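PDB 4JGL: hypothetical protein from Bacteroides eggerthii, which is of unknown function but adopts a streptavidin-like antiparallel beta fold supplemented by two extra alpha helices. Local coordinates for residues Ile69-Met74 with Gln80-His85. Sequence-based numbering, arbitrary orientation.
Sequences IYTYVM and QCTPGH
Tyr-70 leans across from strand 64-75 onto the backbone of its hairpin partner, strand 78-92. Its CB lies 3.5 Å from Thr-82 O and near Cys-81 CB. Placing CG anti to the carbonyl carbon (chi1 -70°) brings the ring alongside the Thr-82–Pro-83 peptide: CD2 sits 3.4 Å from Thr-82 C and 3.8 Å from Cys-81 CB, while CE2 reaches Pro-83 CG at 4.0 Å. The ring meets this peptide obliquely, and at its tip OH hydrogen-bonds Pro-110 O, tying the hairpin to the loop before strand 112-116. An alanine here is likely to leave Pro-110 O without this donor and open a gap beside Cys-81 and Pro-83. Along the hairpin, the strands are joined by paired backbone bonds at Ile-69/His-85, Thr-71/Thr-82 and Val-73/Gln-80; Thr-82 N to Thr-71 O is nearly straight, 2.8 Å at 172°. Opposite Ile-69 the strand carries one residue too many, Gly-84 before His-85, a classic beta bulge. Next to it, a water donates to Pro-83 O and hydrogen-bonds Thr-71 OG1, 2.8 Å from each, bridging the strands. Farther along, Val-73 CG2 touches Gln-80 OE1 at 3.5 Å. Backbone pairs thus carry the hairpin, while around Pro-83 the apolar contact of the Tyr-70 ring and the bridging water add to the join.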
ATOM      1  N   ILE A  69      -1.502   0.933  -7.192  1.00 10.07           N
ATOM      2  CA  ILE A  69      -2.934   0.723  -7.001  1.00 10.49           C
ATOM      3  C   ILE A  69      -3.208  -0.701  -7.445  1.00 10.58           C
ATOM      4  O   ILE A  69      -3.071  -1.045  -8.634  1.00 11.68           O
ATOM      5  CB  ILE A  69      -3.786   1.685  -7.830  1.00 11.70           C
ATOM      6  CG1 ILE A  69      -3.516   3.142  -7.456  1.00 14.21           C
ATOM      7  CG2 ILE A  69      -5.274   1.361  -7.604  1.00 14.53           C
ATOM      8  CD1 ILE A  69      -4.115   4.137  -8.464  1.00 17.24           C
ATOM      9  N   TYR A  70      -3.532  -1.548  -6.476  1.00  9.81           N
ATOM     10  CA  TYR A  70      -3.970  -2.923  -6.690  1.00  9.76           C
ATOM     11  C   TYR A  70      -5.478  -2.958  -6.587  1.00  9.52           C
ATOM     12  O   TYR A  70      -6.066  -2.228  -5.780  1.00 10.46           O
ATOM     13  CB  TYR A  70      -3.422  -3.868  -5.600  1.00 10.10           C
ATOM     14  CG  TYR A  70      -1.932  -4.127  -5.652  1.00  9.88           C
ATOM     15  CD1 TYR A  70      -0.999  -3.292  -5.044  1.00 10.39           C
ATOM     16  CD2 TYR A  70      -1.451  -5.266  -6.254  1.00 10.92           C
ATOM     17  CE1 TYR A  70       0.359  -3.597  -5.107  1.00 10.86           C
ATOM     18  CE2 TYR A  70      -0.129  -5.553  -6.318  1.00 10.92           C
ATOM     19  CZ  TYR A  70       0.788  -4.721  -5.767  1.00 10.26           C
ATOM     20  OH  TYR A  70       2.142  -5.042  -5.831  1.00 12.39           O
ATOM     21  N   THR A  71      -6.096  -3.877  -7.326  1.00 10.60           N
ATOM     22  CA  THR A  71      -7.456  -4.267  -7.021  1.00 11.31           C
ATOM     23  C   THR A  71      -7.405  -5.472  -6.090  1.00 10.79           C
ATOM     24  O   THR A  71      -6.444  -6.234  -6.125  1.00 12.75           O
ATOM     25  CB  THR A  71      -8.242  -4.583  -8.302  1.00 12.43           C
ATOM     26  OG1 THR A  71      -7.583  -5.622  -9.024  1.00 13.67           O
ATOM     27  CG2 THR A  71      -8.362  -3.341  -9.165  1.00 15.50           C
ATOM     28  N   TYR A  72      -8.393  -5.640  -5.220  1.00 11.13           N
ATOM     29  CA  TYR A  72      -8.383  -6.788  -4.322  1.00 11.42           C
ATOM     30  C   TYR A  72      -9.763  -7.395  -4.211  1.00 12.30           C
ATOM     31  O   TYR A  72     -10.786  -6.722  -4.405  1.00 13.65           O
ATOM     32  CB  TYR A  72      -7.829  -6.482  -2.922  1.00 12.00           C
ATOM     33  CG  TYR A  72      -8.803  -5.887  -1.948  1.00 11.70           C
ATOM     34  CD1 TYR A  72      -8.997  -4.524  -1.871  1.00 13.20           C
ATOM     35  CD2 TYR A  72      -9.544  -6.697  -1.095  1.00 12.73           C
ATOM     36  CE1 TYR A  72      -9.867  -3.977  -0.963  1.00 14.93           C
ATOM     37  CE2 TYR A  72     -10.431  -6.161  -0.200  1.00 14.38           C
ATOM     38  CZ  TYR A  72     -10.587  -4.801  -0.129  1.00 15.67           C
ATOM     39  OH  TYR A  72     -11.468  -4.237   0.762  1.00 19.53           O
ATOM     40  N   VAL A  73      -9.747  -8.670  -3.868  1.00 12.83           N
ATOM     41  CA  VAL A  73     -10.929  -9.414  -3.463  1.00 14.33           C
ATOM     42  C   VAL A  73     -10.549 -10.222  -2.230  1.00 14.25           C
ATOM     43  O   VAL A  73      -9.372 -10.532  -2.008  1.00 14.57           O
ATOM     44  CB  VAL A  73     -11.459 -10.338  -4.573  1.00 16.73           C
ATOM     45  CG1 VAL A  73     -11.836  -9.521  -5.819  1.00 19.54           C
ATOM     46  CG2 VAL A  73     -10.491 -11.451  -4.912  1.00 19.79           C
HETATM   47  N   MSE A  74     -11.539 -10.580  -1.432  1.00 14.68           N
HETATM   48  CA  MSE A  74     -11.326 -11.478  -0.322  1.00 14.84           C
HETATM   49  C   MSE A  74     -11.460 -12.929  -0.761  1.00 15.72           C
HETATM   50  O   MSE A  74     -12.263 -13.293  -1.627  1.00 17.25           O
HETATM   51  CB  MSE A  74     -12.279 -11.202   0.830  1.00 16.98           C
HETATM   52  CG  MSE A  74     -12.263  -9.788   1.344  1.00 18.04           C
HETATM   53 SE   MSE A  74     -10.561  -9.238   1.993  0.75 15.41          SE
HETATM   54  CE  MSE A  74     -10.361 -10.490   3.429  1.00 19.27           C
ATOM     55  N   GLN A  80      -6.521 -10.873  -1.527  1.00 11.66           N
ATOM     56  CA  GLN A  80      -5.847 -11.178  -2.774  1.00 12.04           C
ATOM     57  C   GLN A  80      -5.758  -9.922  -3.637  1.00 12.60           C
ATOM     58  O   GLN A  80      -6.794  -9.414  -4.106  1.00 13.78           O
ATOM     59  CB  GLN A  80      -6.622 -12.234  -3.565  1.00 15.71           C
ATOM     60  CG  GLN A  80      -6.649 -13.586  -2.948  1.00 21.37           C
ATOM     61  CD  GLN A  80      -7.414 -14.587  -3.819  1.00 24.18           C
ATOM     62  OE1 GLN A  80      -8.332 -14.222  -4.551  1.00 32.45           O
ATOM     63  NE2 GLN A  80      -7.034 -15.841  -3.733  1.00 27.16           N
ATOM     64  N   CYS A  81      -4.534  -9.520  -3.948  1.00 12.92           N
ATOM     65  CA  CYS A  81      -4.228  -8.232  -4.573  1.00 12.04           C
ATOM     66  C   CYS A  81      -3.613  -8.426  -5.956  1.00 13.00           C
ATOM     67  O   CYS A  81      -2.604  -9.115  -6.106  1.00 15.48           O
ATOM     68  CB  CYS A  81      -3.242  -7.412  -3.715  1.00 12.71           C
ATOM     69  SG  CYS A  81      -3.777  -7.080  -2.077  1.00 14.82           S
ATOM     70  N   THR A  82      -4.238  -7.827  -6.961  1.00 11.88           N
ATOM     71  CA  THR A  82      -3.811  -7.917  -8.358  1.00 12.55           C
ATOM     72  C   THR A  82      -3.319  -6.550  -8.850  1.00 11.20           C
ATOM     73  O   THR A  82      -3.984  -5.552  -8.651  1.00 11.45           O
ATOM     74  CB  THR A  82      -4.980  -8.372  -9.246  1.00 13.90           C
ATOM     75  OG1 THR A  82      -5.470  -9.637  -8.777  1.00 15.61           O
ATOM     76  CG2 THR A  82      -4.567  -8.473 -10.718  1.00 15.67           C
ATOM     77  N   PRO A  83      -2.136  -6.495  -9.469  1.00 11.51           N
ATOM     78  CA  PRO A  83      -1.612  -5.221  -9.925  1.00 12.30           C
ATOM     79  C   PRO A  83      -2.566  -4.459 -10.819  1.00 11.50           C
ATOM     80  O   PRO A  83      -3.332  -5.068 -11.583  1.00 12.62           O
ATOM     81  CB  PRO A  83      -0.346  -5.602 -10.686  1.00 14.15           C
ATOM     82  CG  PRO A  83       0.072  -6.896 -10.094  1.00 14.14           C
ATOM     83  CD  PRO A  83      -1.179  -7.592  -9.682  1.00 12.81           C
ATOM     84  N   GLY A  84      -2.520  -3.145 -10.708  1.00 11.44           N
ATOM     85  CA  GLY A  84      -3.370  -2.264 -11.480  1.00 11.44           C
ATOM     86  C   GLY A  84      -2.551  -1.197 -12.173  1.00 11.93           C
ATOM     87  O   GLY A  84      -2.142  -1.359 -13.318  1.00 12.28           O
ATOM     88  N   HIS A  85      -2.268  -0.114 -11.448  1.00 11.15           N
ATOM     89  CA  HIS A  85      -1.525   1.021 -11.959  1.00 10.82           C
ATOM     90  C   HIS A  85      -0.490   1.442 -10.945  1.00 10.65           C
ATOM     91  O   HIS A  85      -0.564   1.079  -9.778  1.00 12.01           O
ATOM     92  CB  HIS A  85      -2.471   2.184 -12.286  1.00 12.18           C
ATOM     93  CG  HIS A  85      -3.268   1.957 -13.527  1.00 15.23           C
ATOM     94  ND1 HIS A  85      -4.340   1.094 -13.562  1.00 16.37           N
ATOM     95  CD2 HIS A  85      -3.117   2.437 -14.784  1.00 16.52           C
ATOM     96  CE1 HIS A  85      -4.822   1.060 -14.796  1.00 18.73           C
ATOM     97  NE2 HIS A  85      -4.106   1.875 -15.552  1.00 19.41           N
TER
HETATM   98  O   HOH W   1      -6.096  -4.955 -11.282  1.00 16.35           O